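Local atomic coordinates of methyl-coenzyme M reductase subunit beta (Methanosarcina barkeri, PDB entry 1E6Y), a protein that forms part of methyl-coenzyme M reductase, the nickel coenzyme F430 enzyme that releases methane from methyl-coenzyme M using coenzyme B as reductant. Residues 87-92 and 131-136; 110-115 and 124-129; 203-208 and 246-251; 250-255 and 307-312. All blocks are in the same frame, centred on the assembly; numbering follows the deposited sequence.

Interaction 1: residues 87-92 and 131-136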
# COMPACT_ATOMS: atom_id res chain seq x y z
N LYS E 87 20.31 -19.66 24.64
CA LYS E 87 19.40 -20.20 25.65
C LYS E 87 17.96 -19.74 25.41
O LYS E 87 17.01 -20.49 25.67
CB LYS E 87 19.84 -19.77 27.05
CG LYS E 87 21.09 -20.47 27.56
CD LYS E 87 21.46 -19.98 28.95
CE LYS E 87 22.81 -20.52 29.38
NZ LYS E 87 23.23 -19.98 30.70
N LEU E 88 17.80 -18.52 24.92
CA LEU E 88 16.48 -17.95 24.67
C LEU E 88 15.90 -18.36 23.31
O LEU E 88 14.69 -18.48 23.16
CB LEU E 88 16.55 -16.42 24.75
CG LEU E 88 16.84 -15.85 26.14
CD1 LEU E 88 17.16 -14.38 26.04
CD2 LEU E 88 15.64 -16.09 27.05
N VAL E 89 16.78 -18.55 22.33
CA VAL E 89 16.36 -18.95 20.99
C VAL E 89 16.02 -20.43 20.91
O VAL E 89 15.07 -20.81 20.21
CB VAL E 89 17.47 -18.62 19.94
CG1 VAL E 89 17.09 -19.18 18.58
CG2 VAL E 89 17.66 -17.12 19.85
N GLN E 90 16.75 -21.27 21.64
CA GLN E 90 16.55 -22.71 21.59
C GLN E 90 15.19 -23.12 22.14
O GLN E 90 14.57 -22.38 22.90
CB GLN E 90 17.66 -23.44 22.37
CG GLN E 90 17.55 -23.35 23.88
CD GLN E 90 18.49 -24.30 24.60
OE1 GLN E 90 19.47 -24.77 24.02
NE2 GLN E 90 18.20 -24.58 25.86
N VAL E 91 14.69 -24.26 21.67
CA VAL E 91 13.40 -24.79 22.08
C VAL E 91 13.57 -26.02 22.96
O VAL E 91 12.94 -26.14 24.00
CB VAL E 91 12.52 -25.14 20.84
CG1 VAL E 91 11.30 -25.95 21.27
CG2 VAL E 91 12.08 -23.87 20.11
N ASP E 92 14.42 -26.94 22.51
CA ASP E 92 14.77 -28.13 23.30
C ASP E 92 16.27 -28.10 23.57
O ASP E 92 17.05 -27.65 22.73
CB ASP E 92 14.41 -29.42 22.55
CG ASP E 92 13.01 -29.39 21.97
OD1 ASP E 92 12.04 -29.17 22.73
OD2 ASP E 92 12.88 -29.56 20.74
N ALA E 131 15.70 -11.22 17.53
CA ALA E 131 15.68 -9.87 18.07
C ALA E 131 15.19 -9.86 19.52
O ALA E 131 15.76 -9.16 20.36
CB ALA E 131 14.79 -8.97 17.21
N ALA E 132 14.19 -10.68 19.82
CA ALA E 132 13.66 -10.79 21.18
C ALA E 132 14.72 -11.34 22.14
O ALA E 132 14.87 -10.84 23.26
CB ALA E 132 12.43 -11.67 21.20
N ALA E 133 15.48 -12.32 21.67
CA ALA E 133 16.54 -12.93 22.47
C ALA E 133 17.65 -11.94 22.78
O ALA E 133 18.08 -11.82 23.93
CB ALA E 133 17.10 -14.15 21.75
N VAL E 134 18.08 -11.19 21.77
CA VAL E 134 19.09 -10.15 21.95
C VAL E 134 18.59 -9.03 22.86
O VAL E 134 19.29 -8.62 23.79
CB VAL E 134 19.53 -9.56 20.58
CG1 VAL E 134 20.51 -8.41 20.79
CG2 VAL E 134 20.17 -10.64 19.73
N THR E 135 17.34 -8.61 22.66
CA THR E 135 16.74 -7.56 23.48
C THR E 135 16.67 -7.96 24.95
O THR E 135 17.09 -7.19 25.83
CB THR E 135 15.31 -7.21 22.98
OG1 THR E 135 15.38 -6.77 21.61
CG2 THR E 135 14.70 -6.11 23.82
N GLN E 136 16.17 -9.17 25.22
CA GLN E 136 16.08 -9.68 26.59
C GLN E 136 17.47 -9.84 27.23
O GLN E 136 17.65 -9.50 28.40
CB GLN E 136 15.36 -11.03 26.60
CG GLN E 136 15.27 -11.68 27.98
CD GLN E 136 14.32 -10.97 28.92
OE1 GLN E 136 13.13 -10.83 28.62
NE2 GLN E 136 14.82 -10.55 30.08
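Leu88 and Ala133 bring their CA atoms to 5.5 Å of each other where the last turn of helix 78-89 meets the middle of helix 125-141; just beyond, Gln90 leaves helical backbone angles. The small Ala133 permits this approach: its CB lies 3.8 Å from Leu88 CB and 3.6 Å from Val89 CG2, touched by two consecutive residues. Leu88 puts its CG beside its own backbone N (chi1 -67°), and from there CD1 runs alongside the helix toward its C-terminal end, 3.4 Å from Ala133 O and 3.8 Å from Gln136 CG. The Leu88 and Gln136 side chains cross nearly at a right angle. Both helices pack on the four-stranded antiparallel sheet of the N-terminal domain, as Ile110 of strand 107-111 touches Val89 of one and Val134 of the other. Gln136 gives this contact its CB and CG alone; a bend at chi2 (71°) leads the amide away, where OE1 is hydrogen-bonded to an aromatic side chain of another protein's chain and NE2 to Asp140 OD2. The second beta subunit adds Gly227, packed on Leu88, and Phe229, packed on Gln136.

Interaction 2: residues 110-115 and 124-129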
# COMPACT_ATOMS: atom_id res chain seq x y z
N ILE E 110 22.49 -16.01 14.26
CA ILE E 110 21.47 -16.66 15.07
C ILE E 110 20.63 -17.57 14.20
O ILE E 110 19.86 -17.11 13.36
CB ILE E 110 20.54 -15.63 15.76
CG1 ILE E 110 21.36 -14.64 16.59
CG2 ILE E 110 19.53 -16.35 16.66
CD1 ILE E 110 20.53 -13.58 17.27
N GLN E 111 20.84 -18.87 14.36
CA GLN E 111 20.03 -19.87 13.67
C GLN E 111 19.04 -20.48 14.65
O GLN E 111 19.43 -21.14 15.61
CB GLN E 111 20.92 -20.96 13.07
CG GLN E 111 22.09 -20.42 12.27
CD GLN E 111 22.75 -21.48 11.42
OE1 GLN E 111 23.57 -22.25 11.91
NE2 GLN E 111 22.41 -21.51 10.14
N SER E 112 17.76 -20.15 14.47
CA SER E 112 16.69 -20.75 15.25
C SER E 112 16.66 -22.25 14.99
O SER E 112 17.02 -22.70 13.90
CB SER E 112 15.34 -20.13 14.86
OG SER E 112 15.18 -18.85 15.46
N PRO E 113 16.19 -23.03 15.97
CA PRO E 113 15.92 -24.45 15.72
C PRO E 113 14.85 -24.63 14.64
O PRO E 113 13.96 -23.79 14.50
CB PRO E 113 15.45 -24.97 17.07
CG PRO E 113 14.87 -23.76 17.74
CD PRO E 113 15.74 -22.62 17.31
N LYS E 114 14.95 -25.72 13.88
CA LYS E 114 13.98 -26.02 12.83
C LYS E 114 12.54 -26.02 13.35
O LYS E 114 11.62 -25.68 12.61
CB LYS E 114 14.29 -27.38 12.19
CG LYS E 114 15.38 -27.31 11.15
CD LYS E 114 15.83 -28.69 10.69
CE LYS E 114 16.85 -28.55 9.56
NZ LYS E 114 17.61 -29.81 9.29
N SER E 115 12.37 -26.33 14.63
CA SER E 115 11.05 -26.37 15.25
C SER E 115 10.29 -25.05 15.14
O SER E 115 9.06 -25.05 15.04
CB SER E 115 11.17 -26.78 16.72
OG SER E 115 11.98 -25.88 17.45
N MET E 124 9.54 -15.48 9.53
CA MET E 124 9.85 -14.30 10.33
C MET E 124 10.18 -14.60 11.79
O MET E 124 10.73 -13.75 12.49
CB MET E 124 8.72 -13.27 10.25
CG MET E 124 8.64 -12.52 8.92
SD MET E 124 10.25 -12.01 8.23
CE MET E 124 10.80 -10.84 9.48
N SER E 125 9.90 -15.82 12.25
CA SER E 125 10.26 -16.21 13.61
C SER E 125 11.77 -16.12 13.86
O SER E 125 12.19 -15.79 14.97
CB SER E 125 9.75 -17.63 13.94
OG SER E 125 10.41 -18.61 13.17
N ALA E 126 12.57 -16.34 12.82
CA ALA E 126 14.03 -16.20 12.95
C ALA E 126 14.42 -14.77 13.35
O ALA E 126 15.31 -14.57 14.17
CB ALA E 126 14.71 -16.58 11.64
N THR E 127 13.72 -13.79 12.77
CA THR E 127 13.98 -12.39 13.05
C THR E 127 13.41 -11.96 14.40
O THR E 127 14.11 -11.34 15.20
CB THR E 127 13.39 -11.49 11.95
OG1 THR E 127 14.05 -11.76 10.71
CG2 THR E 127 13.57 -10.01 12.29
N THR E 128 12.15 -12.30 14.65
CA THR E 128 11.48 -11.84 15.85
C THR E 128 12.03 -12.50 17.11
O THR E 128 12.26 -11.83 18.11
CB THR E 128 9.96 -12.08 15.77
OG1 THR E 128 9.70 -13.47 15.57
CG2 THR E 128 9.35 -11.28 14.63
N VAL E 129 12.28 -13.81 17.04
CA VAL E 129 12.88 -14.54 18.16
C VAL E 129 14.34 -14.13 18.35
O VAL E 129 14.78 -13.89 19.48
CB VAL E 129 12.80 -16.07 17.95
CG1 VAL E 129 13.53 -16.79 19.07
CG2 VAL E 129 11.34 -16.51 17.91
O HOH W 1 16.93 -16.90 14.63
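Where Ser112 meets Ala126, neither ring nor side-chain amide takes part, and the only flat groups engaged are backbone carbonyls: those of Ile110 and Ala126, whose oxygens meet a shared water rather than each other. Ala126 O is 2.9 Å from this water and Ile110 O 3.2 Å, both within hydrogen-bonding distance. The third partner is Ser112 OG, 2.7 Å from the same water. A single solvent molecule thus joins the end of a strand, the residue following it and the first turn of a helix, all in a buried place.

Direct contact between the segments is slight. Ser112 OG lies beside its own backbone N (chi1 -78°), and in that position it approaches Ala126 CA at 3.8 Å and Val129 CB at 4.4 Å. It therefore lies against the helix backbone between residues one turn apart. The nearest CA atoms, those of Ser112 and Ala126, are 5.8 Å apart, a spacing compatible with the small side chains on both sides.

The start of helix 125-141 thereby packs against the end of strand 107-111 in the four-stranded antiparallel sheet of the N-terminal domain, whose strands run in the order 98-102, 107-111, 41-45, 171-172. Ser112 continues the pairing with the neighbouring strand by backbone bonding to Arg40. Val42 of strand 41-45 touches Ile110 and Ala126 alike, Val89 of helix 78-89 packs on Ile110 and Ser112, and Arg116 of helix 114-118 touches Ser125 and Val129.

Interaction 3: residues 203-208 and 246-251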
# COMPACT_ATOMS: atom_id res chain seq x y z
N ASN E 203 32.42 -16.11 -6.01
CA ASN E 203 32.59 -17.22 -6.94
C ASN E 203 31.41 -17.20 -7.90
O ASN E 203 30.29 -17.52 -7.52
CB ASN E 203 32.63 -18.55 -6.18
CG ASN E 203 32.92 -19.74 -7.10
OD1 ASN E 203 32.18 -20.00 -8.04
ND2 ASN E 203 33.97 -20.48 -6.78
N ALA E 204 31.70 -16.87 -9.16
CA ALA E 204 30.66 -16.66 -10.17
C ALA E 204 29.68 -17.83 -10.30
O ALA E 204 28.47 -17.65 -10.15
CB ALA E 204 31.30 -16.35 -11.52
N MET E 205 30.20 -19.03 -10.54
CA MET E 205 29.33 -20.17 -10.79
C MET E 205 28.61 -20.69 -9.55
O MET E 205 27.51 -21.23 -9.64
CB MET E 205 30.10 -21.31 -11.46
CG MET E 205 29.17 -22.38 -12.03
SD MET E 205 30.02 -23.71 -12.87
CE MET E 205 31.00 -22.75 -14.06
N ASN E 206 29.23 -20.52 -8.38
CA ASN E 206 28.56 -20.87 -7.13
C ASN E 206 27.49 -19.83 -6.78
O ASN E 206 26.47 -20.17 -6.17
CB ASN E 206 29.57 -21.00 -5.99
CG ASN E 206 30.22 -22.38 -5.94
OD1 ASN E 206 29.63 -23.37 -6.38
ND2 ASN E 206 31.44 -22.45 -5.42
N ALA E 207 27.70 -18.60 -7.21
CA ALA E 207 26.70 -17.54 -7.06
C ALA E 207 25.47 -17.84 -7.92
O ALA E 207 24.34 -17.78 -7.44
CB ALA E 207 27.29 -16.19 -7.45
N SER E 208 25.69 -18.21 -9.18
CA SER E 208 24.58 -18.56 -10.06
C SER E 208 23.92 -19.87 -9.64
O SER E 208 22.70 -20.01 -9.74
CB SER E 208 25.05 -18.62 -11.52
OG SER E 208 26.15 -19.50 -11.69
N ASN E 246 28.85 -30.63 -17.49
CA ASN E 246 29.94 -29.67 -17.66
C ASN E 246 29.74 -28.74 -18.85
O ASN E 246 30.68 -28.10 -19.31
CB ASN E 246 31.28 -30.41 -17.81
CG ASN E 246 32.40 -29.77 -17.01
OD1 ASN E 246 32.15 -29.06 -16.04
ND2 ASN E 246 33.64 -30.05 -17.40
N LEU E 247 28.50 -28.65 -19.32
CA LEU E 247 28.18 -27.85 -20.51
C LEU E 247 28.47 -26.37 -20.28
O LEU E 247 29.18 -25.75 -21.07
CB LEU E 247 26.71 -28.04 -20.89
CG LEU E 247 26.28 -27.45 -22.24
CD1 LEU E 247 27.05 -28.11 -23.36
CD2 LEU E 247 24.78 -27.64 -22.43
N LEU E 248 27.99 -25.84 -19.16
CA LEU E 248 28.22 -24.45 -18.79
C LEU E 248 29.72 -24.16 -18.68
O LEU E 248 30.22 -23.24 -19.32
CB LEU E 248 27.54 -24.13 -17.45
CG LEU E 248 27.86 -22.77 -16.81
CD1 LEU E 248 27.33 -21.64 -17.68
CD2 LEU E 248 27.26 -22.72 -15.43
N TYR E 249 30.42 -24.99 -17.92
CA TYR E 249 31.86 -24.83 -17.72
C TYR E 249 32.63 -24.90 -19.04
O TYR E 249 33.53 -24.09 -19.28
CB TYR E 249 32.38 -25.90 -16.76
CG TYR E 249 33.86 -25.80 -16.48
CD1 TYR E 249 34.34 -25.00 -15.44
CD2 TYR E 249 34.78 -26.47 -17.28
CE1 TYR E 249 35.70 -24.86 -15.22
CE2 TYR E 249 36.15 -26.33 -17.07
CZ TYR E 249 36.60 -25.52 -16.04
OH TYR E 249 37.96 -25.39 -15.83
N ASP E 250 32.30 -25.89 -19.87
CA ASP E 250 33.01 -26.11 -21.13
C ASP E 250 32.78 -24.99 -22.13
O ASP E 250 33.71 -24.57 -22.83
CB ASP E 250 32.60 -27.44 -21.75
CG ASP E 250 33.22 -28.64 -21.05
OD1 ASP E 250 34.13 -28.46 -20.22
OD2 ASP E 250 32.80 -29.78 -21.35
N ILE E 251 31.55 -24.50 -22.20
CA ILE E 251 31.22 -23.41 -23.11
C ILE E 251 31.94 -22.13 -22.69
O ILE E 251 32.52 -21.44 -23.54
CB ILE E 251 29.69 -23.16 -23.17
CG1 ILE E 251 29.02 -24.35 -23.87
CG2 ILE E 251 29.38 -21.87 -23.93
CD1 ILE E 251 27.50 -24.28 -23.91
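Two helix starts face each other in the C-terminal domain, the first turns of helices 204-221 and 247-255, and Met205 spans the gap to Leu248 and Tyr249. The backbones stay apart, with 8.7 Å between the CA atoms of Met205 and Tyr249, so side chains do the bridging. Met205 runs out extended through chi1 and chi2, then bends at chi3 (-55°). It meets Leu248 tip to tip: Met205 SD is 3.9 Å from Leu248 CD2. The bend carries Met205 CE on to the edge of the Tyr249 ring, near the ring plane and 4.3 Å from CD1. An alanine in place of Met205 would probably open a gap between the two helix starts, leaving Leu248 CD2 and the CD1 edge of Tyr249 without the methionine's thioether and methyl. The turn bearing Met205 is fixed by an N-cap: Asn203 OD1 accepts from Asn206 N at 3.0 Å with an N-H...O angle of 161°. At the other start, Asn243 OD1 takes the N-H of Tyr249, on which Asn69 of the gamma subunit packs. With Leu308 of helix 296-318 also packed on Leu248, the contact joins these helices within the multihelical C-terminal domain of the MCR beta subunit.

Interaction 4: residues 250-255 and 307-312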
# COMPACT_ATOMS: atom_id res chain seq x y z
N ASP E 250 32.30 -25.89 -19.87
CA ASP E 250 33.01 -26.11 -21.13
C ASP E 250 32.78 -24.99 -22.13
O ASP E 250 33.71 -24.57 -22.83
CB ASP E 250 32.60 -27.44 -21.75
CG ASP E 250 33.22 -28.64 -21.05
OD1 ASP E 250 34.13 -28.46 -20.22
OD2 ASP E 250 32.80 -29.78 -21.35
N ILE E 251 31.55 -24.50 -22.20
CA ILE E 251 31.22 -23.41 -23.11
C ILE E 251 31.94 -22.13 -22.69
O ILE E 251 32.52 -21.44 -23.54
CB ILE E 251 29.69 -23.16 -23.17
CG1 ILE E 251 29.02 -24.35 -23.87
CG2 ILE E 251 29.38 -21.87 -23.93
CD1 ILE E 251 27.50 -24.28 -23.91
N VAL E 252 32.00 -21.88 -21.39
CA VAL E 252 32.73 -20.73 -20.86
C VAL E 252 34.22 -20.86 -21.15
O VAL E 252 34.84 -19.93 -21.67
CB VAL E 252 32.51 -20.57 -19.34
CG1 VAL E 252 33.42 -19.49 -18.77
CG2 VAL E 252 31.05 -20.22 -19.06
N LYS E 253 34.77 -22.05 -20.92
CA LYS E 253 36.20 -22.27 -21.10
C LYS E 253 36.66 -22.09 -22.54
O LYS E 253 37.68 -21.45 -22.79
CB LYS E 253 36.59 -23.67 -20.60
CG LYS E 253 38.09 -23.91 -20.57
CD LYS E 253 38.41 -25.27 -20.00
CE LYS E 253 39.83 -25.69 -20.32
NZ LYS E 253 40.82 -24.77 -19.70
N GLU E 254 35.87 -22.58 -23.50
CA GLU E 254 36.25 -22.48 -24.90
C GLU E 254 36.00 -21.09 -25.50
O GLU E 254 36.45 -20.80 -26.61
CB GLU E 254 35.53 -23.55 -25.73
CG GLU E 254 34.04 -23.34 -25.93
CD GLU E 254 33.37 -24.52 -26.62
OE1 GLU E 254 32.17 -24.41 -26.96
OE2 GLU E 254 34.02 -25.57 -26.80
N ASN E 255 35.31 -20.24 -24.74
CA ASN E 255 35.07 -18.86 -25.16
C ASN E 255 35.76 -17.86 -24.24
O ASN E 255 35.61 -16.65 -24.39
CB ASN E 255 33.56 -18.57 -25.17
CG ASN E 255 32.85 -19.20 -26.35
OD1 ASN E 255 32.91 -18.68 -27.47
ND2 ASN E 255 32.14 -20.29 -26.11
N THR E 307 22.88 -18.40 -21.96
CA THR E 307 22.66 -17.10 -21.34
C THR E 307 23.64 -16.86 -20.19
O THR E 307 24.24 -15.78 -20.09
CB THR E 307 21.20 -16.98 -20.81
OG1 THR E 307 20.28 -17.13 -21.90
CG2 THR E 307 20.98 -15.63 -20.15
N LEU E 308 23.82 -17.86 -19.34
CA LEU E 308 24.75 -17.75 -18.22
C LEU E 308 26.20 -17.83 -18.69
O LEU E 308 27.05 -17.08 -18.21
CB LEU E 308 24.48 -18.85 -17.19
CG LEU E 308 25.37 -18.85 -15.94
CD1 LEU E 308 25.33 -17.50 -15.24
CD2 LEU E 308 24.91 -19.96 -15.00
N ALA E 309 26.48 -18.70 -19.66
CA ALA E 309 27.82 -18.81 -20.22
C ALA E 309 28.27 -17.49 -20.84
O ALA E 309 29.37 -17.01 -20.57
CB ALA E 309 27.86 -19.92 -21.27
N ALA E 310 27.36 -16.86 -21.58
CA ALA E 310 27.62 -15.56 -22.19
C ALA E 310 27.86 -14.49 -21.13
O ALA E 310 28.70 -13.61 -21.31
CB ALA E 310 26.46 -15.15 -23.09
N THR E 311 27.12 -14.57 -20.02
CA THR E 311 27.31 -13.65 -18.89
C THR E 311 28.70 -13.81 -18.30
O THR E 311 29.42 -12.82 -18.09
CB THR E 311 26.26 -13.89 -17.78
OG1 THR E 311 24.95 -13.59 -18.28
CG2 THR E 311 26.54 -13.01 -16.57
N LEU E 312 29.10 -15.05 -18.05
CA LEU E 312 30.41 -15.34 -17.48
C LEU E 312 31.54 -14.87 -18.40
O LEU E 312 32.53 -14.31 -17.93
CB LEU E 312 30.54 -16.83 -17.18
CG LEU E 312 29.66 -17.35 -16.04
CD1 LEU E 312 29.82 -18.85 -15.89
CD2 LEU E 312 30.02 -16.65 -14.75
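Val252 holds CG1 anti to its backbone N (chi1 172°), which swings CG2 toward helix 296-318; Leu312, with CG beside its own N (chi1 -69°), extends CD1 to meet it. Val252 CG2 is accordingly 3.7 Å from Leu312 CD1 and also 3.7 Å from Ala309 CA, seated in the notch between residues three apart on the opposing helix. The Val252 and Leu312 side chains cross at about a right angle. Next to them Ile251 sets its CG2 methyl 3.6 Å from Ala309 CB, so the alanine is held by two neighbouring residues. Its small size fits the close approach, 5.3 Å between the CA atoms of Val252 and Ala309.

Nearby polar side chains bond to their own helix and, for Asn255, also to helix 261-274 through Thr263 OG1 and Ser267 OG. Asn255 ND2 donates to Ile251 O at 2.8 Å, with the acceptor close to the amide plane. Thr311 OG1 and Thr311 N reach Thr307 O from opposite faces of its carbonyl plane, the hydroxyl at 2.9 Å.

From the gamma subunit, Val70 packs on Val252 and Thr66 on Leu312. The segment axes pass 9.0 Å apart with a signed crossing angle of -36°, both running in roughly the same direction, so that helices 247-255 and 296-318 pack side by side in the multihelical C-terminal domain, with the gamma subunit against the Val252 and Leu312 pair.

Overall arrangement
The four contacts form two pairs on opposite sides of the chain's centre. Interactions 1 and 2, centres 9 Å apart, share helix 125-141 and touch through Val89 CG1 and Ser112 OG at 3.7 Å; both also border the second beta subunit. Interactions 3 and 4, centres 8 Å apart, share helix 247-255, and Leu248 CD2 meets Leu308 CD2 at 3.6 Å, making one helical core that the gamma subunit adjoins. Between the pairs the centres of interactions 2 and 3 lie 33 Å apart, with nearest atoms about 17 Å. All four are structural packing away from the coenzyme pockets, which are lined in this chain by residues such as Phe358, Tyr364 and Gly366.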